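Local coordinates for protein NADH dehydrogenase (PDB 4R81) that binds flavin mononucleotide in a flavodoxin-like fold and probably passes electrons from NADH or NADPH to quinones, at residues L42-L51 with A98-V107; D126-G137 with V166-M177. All coordinates share one frame; numbering follows the deposited sequence. Where two conformers were deposited one is given.

Contact 1: L42-L51 with A98-V107; sequences LYRMNFRSEL and AKLKGWFDRV
In this flavodoxin-like fold the loop that follows strand 36-41 lies across helix 98-107, and K99 and R106, two turns apart on the helix, reach carbonyl oxygens of the loop. K99 NZ donates to F47 O at 2.8 Å. On its way K99 passes the Y43 ring. CE sits over the ring centre, a CH-pi contact 4.0 Å from the centroid, and NZ adds a cation-pi contact over the same face. The chain gets there by bending at chi2 (77°) and again at chi3, with CG resting on L42 CB. A water accepts from K99 NZ and donates to Y43 O, and E50 of the second subunit forms a salt bridge with the same ammonium group. A second water links Y43 OH to K99 N.

R106 NH1 donates to R48 O at 2.8 Å. The bond is bent, and the oxygen lies 27° out of the guanidinium plane. E55 and D71 also form salt bridges with this guanidinium group, D71 through the same NH1.

The F47 ring lies between W103 and R106, with F47 CZ 3.5 Å from R106 NH1. W103 CD1 lies 3.7 Å from F47 CZ, over one face of the phenyl ring and toward its rim. The two aromatic planes meet obliquely at 46°. L42 CD2 also touches W103 CD1, and V107 CG2 reaches F47 CZ.

The backbones come closest where S49 passes G102. A side chain on G102 would run into S49 O, so the glycine permits this approach. L51 CD1 packs on D105 O, and D105 belongs to an FMN pocket. A third water donates to S49 O and D105 OD2 and accepts from L51 N, tying the loop to the helix. G102 CA lies 3.1 Å from S49 O in a CA-H...O contact.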
loop_
_atom_site.group_PDB
_atom_site.type_symbol
_atom_site.label_atom_id
_atom_site.label_comp_id
_atom_site.label_asym_id
_atom_site.label_seq_id
_atom_site.Cartn_x
_atom_site.Cartn_y
_atom_site.Cartn_z
ATOM N N LEU A 42 7.086 -14.158 1.469
ATOM C CA LEU A 42 6.570 -13.824 0.150
ATOM C C LEU A 42 7.655 -13.598 -0.897
ATOM O O LEU A 42 7.482 -13.973 -2.052
ATOM C CB LEU A 42 5.640 -12.606 0.223
ATOM C CG LEU A 42 4.370 -12.785 1.064
ATOM C CD1 LEU A 42 3.532 -11.519 1.047
ATOM C CD2 LEU A 42 3.549 -13.968 0.557
ATOM N N TYR A 43 8.774 -12.998 -0.500
ATOM C CA TYR A 43 9.880 -12.802 -1.439
ATOM C C TYR A 43 10.531 -14.127 -1.825
ATOM O O TYR A 43 10.792 -14.369 -3.009
ATOM C CB TYR A 43 10.926 -11.842 -0.874
ATOM C CG TYR A 43 10.705 -10.383 -1.217
ATOM C CD1 TYR A 43 11.306 -9.811 -2.337
ATOM C CD2 TYR A 43 9.914 -9.575 -0.413
ATOM C CE1 TYR A 43 11.117 -8.476 -2.649
ATOM C CE2 TYR A 43 9.719 -8.236 -0.716
ATOM C CZ TYR A 43 10.336 -7.693 -1.830
ATOM O OH TYR A 43 10.158 -6.367 -2.137
ATOM N N ARG A 44 10.774 -14.986 -0.836
ATOM C CA ARG A 44 11.331 -16.319 -1.082
ATOM C C ARG A 44 10.428 -17.141 -1.979
ATOM O O ARG A 44 10.892 -17.951 -2.767
ATOM C CB ARG A 44 11.518 -17.096 0.223
ATOM C CG ARG A 44 12.813 -16.828 0.947
ATOM C CD ARG A 44 13.235 -18.043 1.767
ATOM N NE ARG A 44 14.150 -18.905 1.022
ATOM C CZ ARG A 44 13.861 -20.122 0.568
ATOM N NH1 ARG A 44 12.667 -20.666 0.787
ATOM N NH2 ARG A 44 14.779 -20.801 -0.105
ATOM N N MET A 45 9.129 -16.939 -1.826
ATOM C CA MET A 45 8.132 -17.688 -2.578
ATOM C C MET A 45 8.012 -17.227 -4.017
ATOM O O MET A 45 7.294 -17.849 -4.798
ATOM C CB MET A 45 6.761 -17.541 -1.914
ATOM C CG MET A 45 6.660 -18.216 -0.552
ATOM S SD MET A 45 5.193 -17.702 0.367
ATOM C CE MET A 45 3.929 -17.965 -0.870
ATOM N N ASN A 46 8.700 -16.142 -4.364
ATOM C CA ASN A 46 8.501 -15.484 -5.659
ATOM C C ASN A 46 7.022 -15.153 -5.890
ATOM O O ASN A 46 6.505 -15.266 -7.002
ATOM C CB ASN A 46 9.060 -16.342 -6.803
ATOM C CG ASN A 46 10.541 -16.622 -6.648
ATOM O OD1 ASN A 46 10.952 -17.757 -6.386
ATOM N ND2 ASN A 46 11.356 -15.586 -6.810
ATOM N N PHE A 47 6.349 -14.732 -4.826
ATOM C CA PHE A 47 4.914 -14.499 -4.884
ATOM C C PHE A 47 4.567 -13.371 -5.837
ATOM O O PHE A 47 5.096 -12.263 -5.722
ATOM C CB PHE A 47 4.354 -14.198 -3.498
ATOM C CG PHE A 47 2.858 -14.077 -3.468
ATOM C CD1 PHE A 47 2.061 -15.214 -3.460
ATOM C CD2 PHE A 47 2.246 -12.831 -3.459
ATOM C CE1 PHE A 47 0.678 -15.109 -3.434
ATOM C CE2 PHE A 47 0.866 -12.720 -3.433
ATOM C CZ PHE A 47 0.082 -13.860 -3.424
ATOM N N ARG A 48 3.672 -13.660 -6.775
ATOM C CA ARG A 48 3.245 -12.674 -7.753
ATOM C C ARG A 48 2.360 -11.655 -7.054
ATOM O O ARG A 48 1.303 -11.993 -6.502
ATOM C CB ARG A 48 2.479 -13.345 -8.897
ATOM C CG ARG A 48 1.965 -12.374 -9.950
ATOM C CD ARG A 48 3.111 -11.682 -10.654
ATOM N NE ARG A 48 2.648 -10.878 -11.777
ATOM C CZ ARG A 48 3.449 -10.189 -12.580
ATOM N NH1 ARG A 48 4.760 -10.212 -12.390
ATOM N NH2 ARG A 48 2.936 -9.476 -13.573
ATOM N N SER A 49 2.782 -10.399 -7.058
ATOM C CA SER A 49 2.035 -9.401 -6.306
ATOM C C SER A 49 1.044 -8.597 -7.142
ATOM O O SER A 49 0.189 -7.927 -6.584
ATOM C CB SER A 49 2.982 -8.486 -5.529
ATOM O OG SER A 49 3.781 -7.732 -6.402
ATOM N N GLU A 50 1.136 -8.666 -8.469
ATOM C CA GLU A 50 0.225 -7.897 -9.326
ATOM C C GLU A 50 -1.066 -8.636 -9.619
ATOM O O GLU A 50 -1.035 -9.722 -10.201
ATOM C CB GLU A 50 0.871 -7.569 -10.678
ATOM C CG GLU A 50 1.872 -6.440 -10.659
ATOM C CD GLU A 50 3.281 -6.922 -10.421
ATOM O OE1 GLU A 50 3.451 -8.133 -10.131
ATOM O OE2 GLU A 50 4.215 -6.092 -10.531
ATOM N N LEU A 51 -2.197 -8.040 -9.253
ATOM C CA LEU A 51 -3.488 -8.548 -9.704
ATOM C C LEU A 51 -3.523 -8.419 -11.220
ATOM O O LEU A 51 -3.448 -7.306 -11.749
ATOM C CB LEU A 51 -4.630 -7.730 -9.111
ATOM C CG LEU A 51 -6.030 -8.302 -9.337
ATOM C CD1 LEU A 51 -6.209 -9.529 -8.473
ATOM C CD2 LEU A 51 -7.106 -7.261 -9.044
ATOM N N ALA A 98 5.048 -3.252 -1.301
ATOM C CA ALA A 98 4.204 -3.621 -2.429
ATOM C C ALA A 98 3.933 -5.118 -2.483
ATOM O O ALA A 98 2.829 -5.532 -2.857
ATOM C CB ALA A 98 4.832 -3.156 -3.731
ATOM N N LYS A 99 4.937 -5.923 -2.120
ATOM C CA LYS A 99 4.795 -7.380 -2.132
ATOM C C LYS A 99 3.634 -7.843 -1.244
ATOM O O LYS A 99 2.850 -8.711 -1.641
ATOM C CB LYS A 99 6.092 -8.069 -1.697
ATOM C CG LYS A 99 5.954 -9.574 -1.552
ATOM C CD LYS A 99 5.948 -10.279 -2.904
ATOM C CE LYS A 99 7.367 -10.491 -3.429
ATOM N NZ LYS A 99 7.389 -10.913 -4.864
ATOM N N LEU A 100 3.506 -7.247 -0.058
ATOM C CA LEU A 100 2.425 -7.618 0.845
ATOM C C LEU A 100 1.107 -6.984 0.413
ATOM O O LEU A 100 0.047 -7.598 0.554
ATOM C CB LEU A 100 2.761 -7.239 2.297
ATOM C CG LEU A 100 1.728 -7.577 3.375
ATOM C CD1 LEU A 100 1.394 -9.066 3.361
ATOM C CD2 LEU A 100 2.250 -7.138 4.736
ATOM N N LYS A 101 1.165 -5.755 -0.102
ATOM C CA LYS A 101 -0.046 -5.102 -0.597
ATOM C C LYS A 101 -0.672 -5.970 -1.674
ATOM O O LYS A 101 -1.895 -6.139 -1.714
ATOM C CB LYS A 101 0.253 -3.708 -1.162
ATOM C CG LYS A 101 -0.960 -2.990 -1.771
ATOM C CD LYS A 101 -2.151 -2.976 -0.803
ATOM C CE LYS A 101 -3.213 -1.970 -1.191
ATOM N NZ LYS A 101 -3.779 -2.242 -2.540
ATOM N N GLY A 102 0.177 -6.543 -2.526
ATOM C CA GLY A 102 -0.296 -7.371 -3.618
ATOM C C GLY A 102 -0.885 -8.674 -3.128
ATOM O O GLY A 102 -1.778 -9.231 -3.768
ATOM N N TRP A 103 -0.396 -9.150 -1.983
ATOM C CA TRP A 103 -0.976 -10.320 -1.348
ATOM C C TRP A 103 -2.435 -10.028 -0.982
ATOM O O TRP A 103 -3.315 -10.831 -1.274
ATOM C CB TRP A 103 -0.164 -10.708 -0.114
ATOM C CG TRP A 103 -0.560 -12.004 0.529
ATOM C CD1 TRP A 103 -0.046 -13.238 0.258
ATOM C CD2 TRP A 103 -1.531 -12.194 1.576
ATOM N NE1 TRP A 103 -0.635 -14.186 1.062
ATOM C CE2 TRP A 103 -1.548 -13.573 1.882
ATOM C CE3 TRP A 103 -2.377 -11.330 2.289
ATOM C CZ2 TRP A 103 -2.388 -14.113 2.862
ATOM C CZ3 TRP A 103 -3.214 -11.868 3.263
ATOM C CH2 TRP A 103 -3.211 -13.246 3.536
ATOM N N PHE A 104 -2.709 -8.871 -0.381
ATOM C CA PHE A 104 -4.095 -8.513 -0.099
ATOM C C PHE A 104 -4.911 -8.417 -1.394
ATOM O O PHE A 104 -6.004 -8.994 -1.487
ATOM C CB PHE A 104 -4.187 -7.201 0.697
ATOM C CG PHE A 104 -3.702 -7.316 2.119
ATOM C CD1 PHE A 104 -4.421 -8.047 3.055
ATOM C CD2 PHE A 104 -2.535 -6.686 2.521
ATOM C CE1 PHE A 104 -3.971 -8.162 4.363
ATOM C CE2 PHE A 104 -2.077 -6.796 3.834
ATOM C CZ PHE A 104 -2.801 -7.526 4.755
ATOM N N ASP A 105 -4.376 -7.714 -2.394
ATOM C CA ASP A 105 -5.091 -7.508 -3.661
ATOM C C ASP A 105 -5.520 -8.839 -4.278
ATOM O O ASP A 105 -6.634 -8.973 -4.789
ATOM C CB ASP A 105 -4.224 -6.772 -4.695
ATOM C CG ASP A 105 -3.845 -5.357 -4.277
ATOM O OD1 ASP A 105 -4.469 -4.797 -3.352
ATOM O OD2 ASP A 105 -2.907 -4.803 -4.902
ATOM N N ARG A 106 -4.619 -9.820 -4.218
ATOM C CA ARG A 106 -4.810 -11.098 -4.899
ATOM C C ARG A 106 -5.450 -12.194 -4.049
ATOM O O ARG A 106 -6.111 -13.094 -4.580
ATOM C CB ARG A 106 -3.469 -11.598 -5.455
ATOM C CG ARG A 106 -2.826 -10.663 -6.480
ATOM C CD ARG A 106 -1.666 -11.344 -7.196
ATOM N NE ARG A 106 -2.126 -12.551 -7.875
ATOM C CZ ARG A 106 -1.637 -13.774 -7.683
ATOM N NH1 ARG A 106 -0.624 -13.972 -6.854
ATOM N NH2 ARG A 106 -2.159 -14.802 -8.344
ATOM N N VAL A 107 -5.251 -12.129 -2.737
ATOM C CA VAL A 107 -5.669 -13.223 -1.868
ATOM C C VAL A 107 -7.017 -12.941 -1.217
ATOM O O VAL A 107 -7.789 -13.858 -0.969
ATOM C CB VAL A 107 -4.560 -13.584 -0.837
ATOM C CG1 VAL A 107 -5.010 -14.712 0.109
ATOM C CG2 VAL A 107 -3.274 -13.980 -1.574
HETATM O O HOH W 1 7.770 -5.147 -2.162
HETATM O O HOH W 2 9.973 -12.696 -4.976
HETATM O O HOH W 3 -1.887 -6.120 -7.007
#

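Contact 2: D126-G137 with V166-M177. With FMN (flavin mononucleotide), chain E.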
loop_
_atom_site.group_PDB
_atom_site.type_symbol
_atom_site.label_atom_id
_atom_site.label_comp_id
_atom_site.label_asym_id
_atom_site.label_seq_id
_atom_site.Cartn_x
_atom_site.Cartn_y
_atom_site.Cartn_z
ATOM N N ASP A 126 -12.028 -17.640 8.769
ATOM C CA ASP A 126 -12.266 -18.067 10.141
ATOM C C ASP A 126 -10.983 -17.939 10.959
ATOM O O ASP A 126 -10.245 -18.906 11.142
ATOM C CB ASP A 126 -12.782 -19.504 10.157
ATOM C CG ASP A 126 -13.139 -19.976 11.542
ATOM O OD1 ASP A 126 -13.435 -19.122 12.403
ATOM O OD2 ASP A 126 -13.125 -21.203 11.769
ATOM N N ILE A 127 -10.731 -16.732 11.452
ATOM C CA ILE A 127 -9.478 -16.413 12.127
ATOM C C ILE A 127 -9.767 -15.642 13.404
ATOM O O ILE A 127 -10.413 -14.586 13.368
ATOM C CB ILE A 127 -8.559 -15.557 11.224
ATOM C CG1 ILE A 127 -8.056 -16.369 10.020
ATOM C CG2 ILE A 127 -7.379 -14.998 12.024
ATOM C CD1 ILE A 127 -7.089 -17.508 10.377
ATOM N N GLU A 128 -9.287 -16.168 14.528
ATOM C CA GLU A 128 -9.589 -15.595 15.837
ATOM C C GLU A 128 -8.811 -14.307 16.106
ATOM O O GLU A 128 -9.341 -13.369 16.717
ATOM C CB GLU A 128 -9.313 -16.623 16.940
ATOM C CG GLU A 128 -9.964 -16.303 18.280
ATOM C CD GLU A 128 -11.493 -16.389 18.244
ATOM O OE1 GLU A 128 -12.046 -17.176 17.436
ATOM O OE2 GLU A 128 -12.146 -15.667 19.029
ATOM N N LYS A 129 -7.569 -14.252 15.626
ATOM C CA LYS A 129 -6.687 -13.123 15.917
ATOM C C LYS A 129 -5.665 -12.873 14.816
ATOM O O LYS A 129 -5.102 -13.808 14.257
ATOM C CB LYS A 129 -5.941 -13.359 17.233
ATOM C CG LYS A 129 -5.109 -12.177 17.706
ATOM C CD LYS A 129 -4.627 -12.402 19.124
ATOM C CE LYS A 129 -4.178 -11.110 19.794
ATOM N NZ LYS A 129 -3.519 -11.393 21.110
ATOM N N ALA A 130 -5.423 -11.602 14.522
ATOM C CA ALA A 130 -4.321 -11.218 13.658
ATOM C C ALA A 130 -3.408 -10.268 14.416
ATOM O O ALA A 130 -3.879 -9.351 15.098
ATOM C CB ALA A 130 -4.830 -10.563 12.390
ATOM N N VAL A 131 -2.104 -10.498 14.292
ATOM C CA VAL A 131 -1.087 -9.656 14.905
ATOM C C VAL A 131 -0.248 -8.990 13.812
ATOM O O VAL A 131 0.275 -9.662 12.917
ATOM C CB VAL A 131 -0.146 -10.491 15.792
ATOM C CG1 VAL A 131 0.910 -9.604 16.436
ATOM C CG2 VAL A 131 -0.940 -11.241 16.856
ATOM N N VAL A 132 -0.115 -7.669 13.873
ATOM C CA VAL A 132 0.720 -6.952 12.918
ATOM C C VAL A 132 1.953 -6.429 13.638
ATOM O O VAL A 132 1.842 -5.706 14.626
ATOM C CB VAL A 132 -0.038 -5.764 12.284
ATOM C CG1 VAL A 132 0.885 -4.972 11.351
ATOM C CG2 VAL A 132 -1.253 -6.265 11.531
ATOM N N LEU A 133 3.124 -6.809 13.147
ATOM C CA LEU A 133 4.388 -6.338 13.705
ATOM C C LEU A 133 5.081 -5.521 12.624
ATOM O O LEU A 133 5.671 -6.064 11.680
ATOM C CB LEU A 133 5.269 -7.506 14.164
ATOM C CG LEU A 133 4.698 -8.467 15.213
ATOM C CD1 LEU A 133 5.703 -9.558 15.589
ATOM C CD2 LEU A 133 4.252 -7.719 16.459
ATOM N N CYS A 134 4.973 -4.203 12.753
ATOM C CA CYS A 134 5.453 -3.289 11.731
ATOM C C CYS A 134 6.662 -2.507 12.226
ATOM O O CYS A 134 6.578 -1.742 13.192
ATOM C CB CYS A 134 4.325 -2.328 11.352
ATOM S SG CYS A 134 4.793 -1.043 10.209
ATOM N N SER A 135 7.798 -2.703 11.574
ATOM C CA SER A 135 9.019 -1.991 11.942
ATOM C C SER A 135 9.063 -0.659 11.209
ATOM O O SER A 135 8.794 -0.598 10.017
ATOM C CB SER A 135 10.247 -2.830 11.586
ATOM O OG SER A 135 11.436 -2.081 11.757
ATOM N N ALA A 136 9.390 0.420 11.918
ATOM C CA ALA A 136 9.387 1.742 11.294
ATOM C C ALA A 136 10.615 2.542 11.679
ATOM O O ALA A 136 11.144 2.381 12.776
ATOM C CB ALA A 136 8.130 2.506 11.681
ATOM N N GLY A 137 11.068 3.394 10.768
ATOM C CA GLY A 137 12.141 4.321 11.068
ATOM C C GLY A 137 11.710 5.361 12.086
ATOM O O GLY A 137 12.424 5.645 13.051
ATOM N N VAL A 166 -11.719 -11.139 10.496
ATOM C CA VAL A 166 -10.814 -11.462 11.600
ATOM C C VAL A 166 -11.435 -10.955 12.910
ATOM O O VAL A 166 -11.877 -9.814 12.984
ATOM C CB VAL A 166 -9.429 -10.833 11.399
ATOM C CG1 VAL A 166 -8.545 -11.117 12.606
ATOM C CG2 VAL A 166 -8.784 -11.367 10.123
ATOM N N LYS A 167 -11.485 -11.801 13.936
ATOM C CA LYS A 167 -12.287 -11.477 15.115
ATOM C C LYS A 167 -11.634 -10.481 16.072
ATOM O O LYS A 167 -12.326 -9.698 16.731
ATOM C CB LYS A 167 -12.697 -12.756 15.849
ATOM C CG LYS A 167 -13.539 -13.680 14.986
ATOM C CD LYS A 167 -14.207 -14.784 15.787
ATOM C CE LYS A 167 -15.088 -15.627 14.883
ATOM N NZ LYS A 167 -14.277 -16.386 13.882
ATOM N N ASN A 168 -10.309 -10.514 16.136
ATOM C CA ASN A 168 -9.539 -9.696 17.067
ATOM C C ASN A 168 -8.229 -9.310 16.402
ATOM O O ASN A 168 -7.608 -10.144 15.742
ATOM C CB ASN A 168 -9.226 -10.480 18.348
ATOM C CG ASN A 168 -10.470 -10.871 19.120
ATOM O OD1 ASN A 168 -11.025 -10.066 19.869
ATOM N ND2 ASN A 168 -10.910 -12.116 18.953
ATOM N N VAL A 169 -7.814 -8.056 16.565
ATOM C CA VAL A 169 -6.578 -7.574 15.949
ATOM C C VAL A 169 -5.710 -6.748 16.902
ATOM O O VAL A 169 -6.220 -6.018 17.764
ATOM C CB VAL A 169 -6.847 -6.731 14.672
ATOM C CG1 VAL A 169 -7.561 -7.555 13.611
ATOM C CG2 VAL A 169 -7.643 -5.480 15.012
ATOM N N THR A 170 -4.397 -6.864 16.720
ATOM C CA THR A 170 -3.408 -6.101 17.470
ATOM C C THR A 170 -2.339 -5.604 16.502
ATOM O O THR A 170 -1.933 -6.337 15.608
ATOM C CB THR A 170 -2.696 -6.975 18.525
ATOM O OG1 THR A 170 -3.659 -7.549 19.418
ATOM C CG2 THR A 170 -1.708 -6.144 19.325
ATOM N N MET A 171 -1.886 -4.366 16.671
ATOM C CA MET A 171 -0.752 -3.869 15.892
ATOM C C MET A 171 0.324 -3.323 16.823
ATOM O O MET A 171 0.029 -2.585 17.765
ATOM C CB MET A 171 -1.184 -2.798 14.880
ATOM C CG MET A 171 -0.064 -2.327 13.937
ATOM S SD MET A 171 -0.618 -1.144 12.679
ATOM C CE MET A 171 0.823 -1.015 11.623
ATOM N N GLU A 172 1.567 -3.711 16.568
ATOM C CA GLU A 172 2.704 -3.182 17.309
ATOM C C GLU A 172 3.565 -2.396 16.339
ATOM O O GLU A 172 4.097 -2.960 15.379
ATOM C CB GLU A 172 3.545 -4.318 17.899
ATOM C CG GLU A 172 2.765 -5.329 18.723
ATOM C CD GLU A 172 2.674 -4.961 20.180
ATOM O OE1 GLU A 172 3.081 -3.837 20.547
ATOM O OE2 GLU A 172 2.190 -5.803 20.965
ATOM N N ILE A 173 3.695 -1.095 16.574
ATOM C CA ILE A 173 4.611 -0.297 15.776
ATOM C C ILE A 173 5.979 -0.340 16.440
ATOM O O ILE A 173 6.194 0.258 17.493
ATOM C CB ILE A 173 4.129 1.151 15.602
ATOM C CG1 ILE A 173 2.813 1.167 14.819
ATOM C CG2 ILE A 173 5.192 1.972 14.885
ATOM C CD1 ILE A 173 2.187 2.547 14.696
ATOM N N LEU A 174 6.894 -1.081 15.824
ATOM C CA LEU A 174 8.244 -1.222 16.349
ATOM C C LEU A 174 9.114 -0.125 15.742
ATOM O O LEU A 174 9.783 -0.327 14.727
ATOM C CB LEU A 174 8.790 -2.627 16.060
ATOM C CG LEU A 174 7.883 -3.776 16.539
ATOM C CD1 LEU A 174 8.398 -5.163 16.108
ATOM C CD2 LEU A 174 7.678 -3.725 18.058
ATOM N N GLY A 175 9.077 1.053 16.359
ATOM C CA GLY A 175 9.659 2.241 15.759
ATOM C C GLY A 175 11.062 2.581 16.220
ATOM O O GLY A 175 11.601 1.941 17.120
ATOM N N GLY A 176 11.657 3.580 15.576
ATOM C CA GLY A 176 12.982 4.054 15.935
ATOM C C GLY A 176 14.107 3.356 15.193
ATOM O O GLY A 176 15.292 3.554 15.508
ATOM N N MET A 177 13.748 2.544 14.203
ATOM C CA MET A 177 14.739 1.763 13.475
ATOM C C MET A 177 15.297 2.545 12.288
ATOM O O MET A 177 15.028 2.223 11.130
ATOM C CB MET A 177 14.143 0.433 13.015
ATOM C CG MET A 177 13.390 -0.318 14.112
ATOM S SD MET A 177 14.308 -0.483 15.656
ATOM C CE MET A 177 15.677 -1.534 15.138
HETATM N N1 FMN E . 10.008 4.571 8.070
HETATM C C2 FMN E . 8.903 5.273 8.510
HETATM O O2 FMN E . 8.780 5.529 9.701
HETATM N N3 FMN E . 7.930 5.684 7.619
HETATM C C4 FMN E . 8.055 5.396 6.277
HETATM O O4 FMN E . 7.173 5.763 5.506
HETATM C C4A FMN E . 9.166 4.692 5.817
HETATM N N5 FMN E . 9.323 4.404 4.476
HETATM C C5A FMN E . 10.421 3.690 4.043
HETATM C C6 FMN E . 10.564 3.387 2.689
HETATM C C7 FMN E . 11.672 2.676 2.238
HETATM C C7M FMN E . 11.816 2.334 0.784
HETATM C C8 FMN E . 12.647 2.261 3.146
HETATM C C8M FMN E . 13.853 1.496 2.673
HETATM C C9 FMN E . 12.503 2.575 4.495
HETATM C C9A FMN E . 11.393 3.285 4.952
HETATM N N10 FMN E . 11.244 3.594 6.294
HETATM C C10 FMN E . 10.137 4.284 6.726
HETATM C "C1'" FMN E . 12.252 3.142 7.302
HETATM C "C2'" FMN E . 11.963 1.649 7.511
HETATM O "O2'" FMN E . 10.715 1.424 8.136
HETATM C "C3'" FMN E . 13.113 0.970 8.238
HETATM O "O3'" FMN E . 14.190 0.910 7.317
HETATM C "C4'" FMN E . 12.729 -0.440 8.668
HETATM O "O4'" FMN E . 11.742 -0.429 9.678
HETATM C "C5'" FMN E . 13.932 -1.221 9.173
HETATM O "O5'" FMN E . 13.527 -2.567 9.255
HETATM P P FMN E . 14.198 -3.631 8.258
HETATM O O1P FMN E . 15.665 -3.740 8.633
HETATM O O2P FMN E . 13.526 -4.972 8.423
HETATM O O3P FMN E . 14.079 -3.112 6.846
HETATM O O HOH W 4 -13.148 -14.896 11.401
HETATM O O HOH W 5 -12.089 -17.871 15.007
#
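V132 and E172 meet in the parallel pairing of strands 129-135 and 169-174, joined by a ladder of backbone hydrogen bonds in the flavodoxin-like sheet. A130 N, V132 N, C134 N and A136 N donate to N168, T170, E172 and L174 O. T170 N, E172 N and L174 N answer to A130, V132 and C134 O. The bond from E172 N to V132 O is nearly straight, at 173°. Past the strands, M177 N donates to A136 O.

Polar side chains fasten the start of the ladder. N168 ND2 donates to E128 O at 3.0 Å, with that oxygen in the amide plane. With an alanine here, E128 O loses this side-chain donor, and the segments would probably be less firmly tied before the strands begin. K167 NZ makes a salt bridge to D126 OD1, with a weak hydrogen bond at 3.2 Å. One water joins K167 NZ to E128 OE1.

Apolar contacts line one face. M171 is fully extended, which lays CG against V132 CB and carries CE to within 3.7 Å of C134 CB. V166 CG1 meets A130 CB. On the other face L133 CD2 rests on E172 CG.

The end of strand 129-135 and what follows join the FMN site. S135 has two conformers; in one, OG and FMN O4' are hydrogen-bonded at 2.7 Å. G137 N donates to FMN N1 at 3.1 Å.

Strand 84-90 pairs with strand 129-135 on its other edge. Helix 148-162 covers V169, M171 and I173, while helices 18-32 and 185-197 pack against L133 and L174 respectively.

Overall arrangement
Both contacts belong to one flavodoxin-like domain, and their centres lie about 18 Å apart. Their nearest atoms are about 7 Å apart, so they do not touch. Along the chain they come in series: contact 1 closes before contact 2 opens, and helix 98-107 is followed by strand 129-135. The sheet order is 36-41, 5-10, 84-90, 129-135, 169-174. Contact 1 starts from the loop after one outermost strand, and contact 2 includes the other. Strand 84-90 touches both, through L100 and through its pairing with strand 129-135. Contact 1 faces the second subunit and holds D105 of one FMN pocket. Contact 2 meets a different FMN molecule, so the chain contributes to two flavin sites.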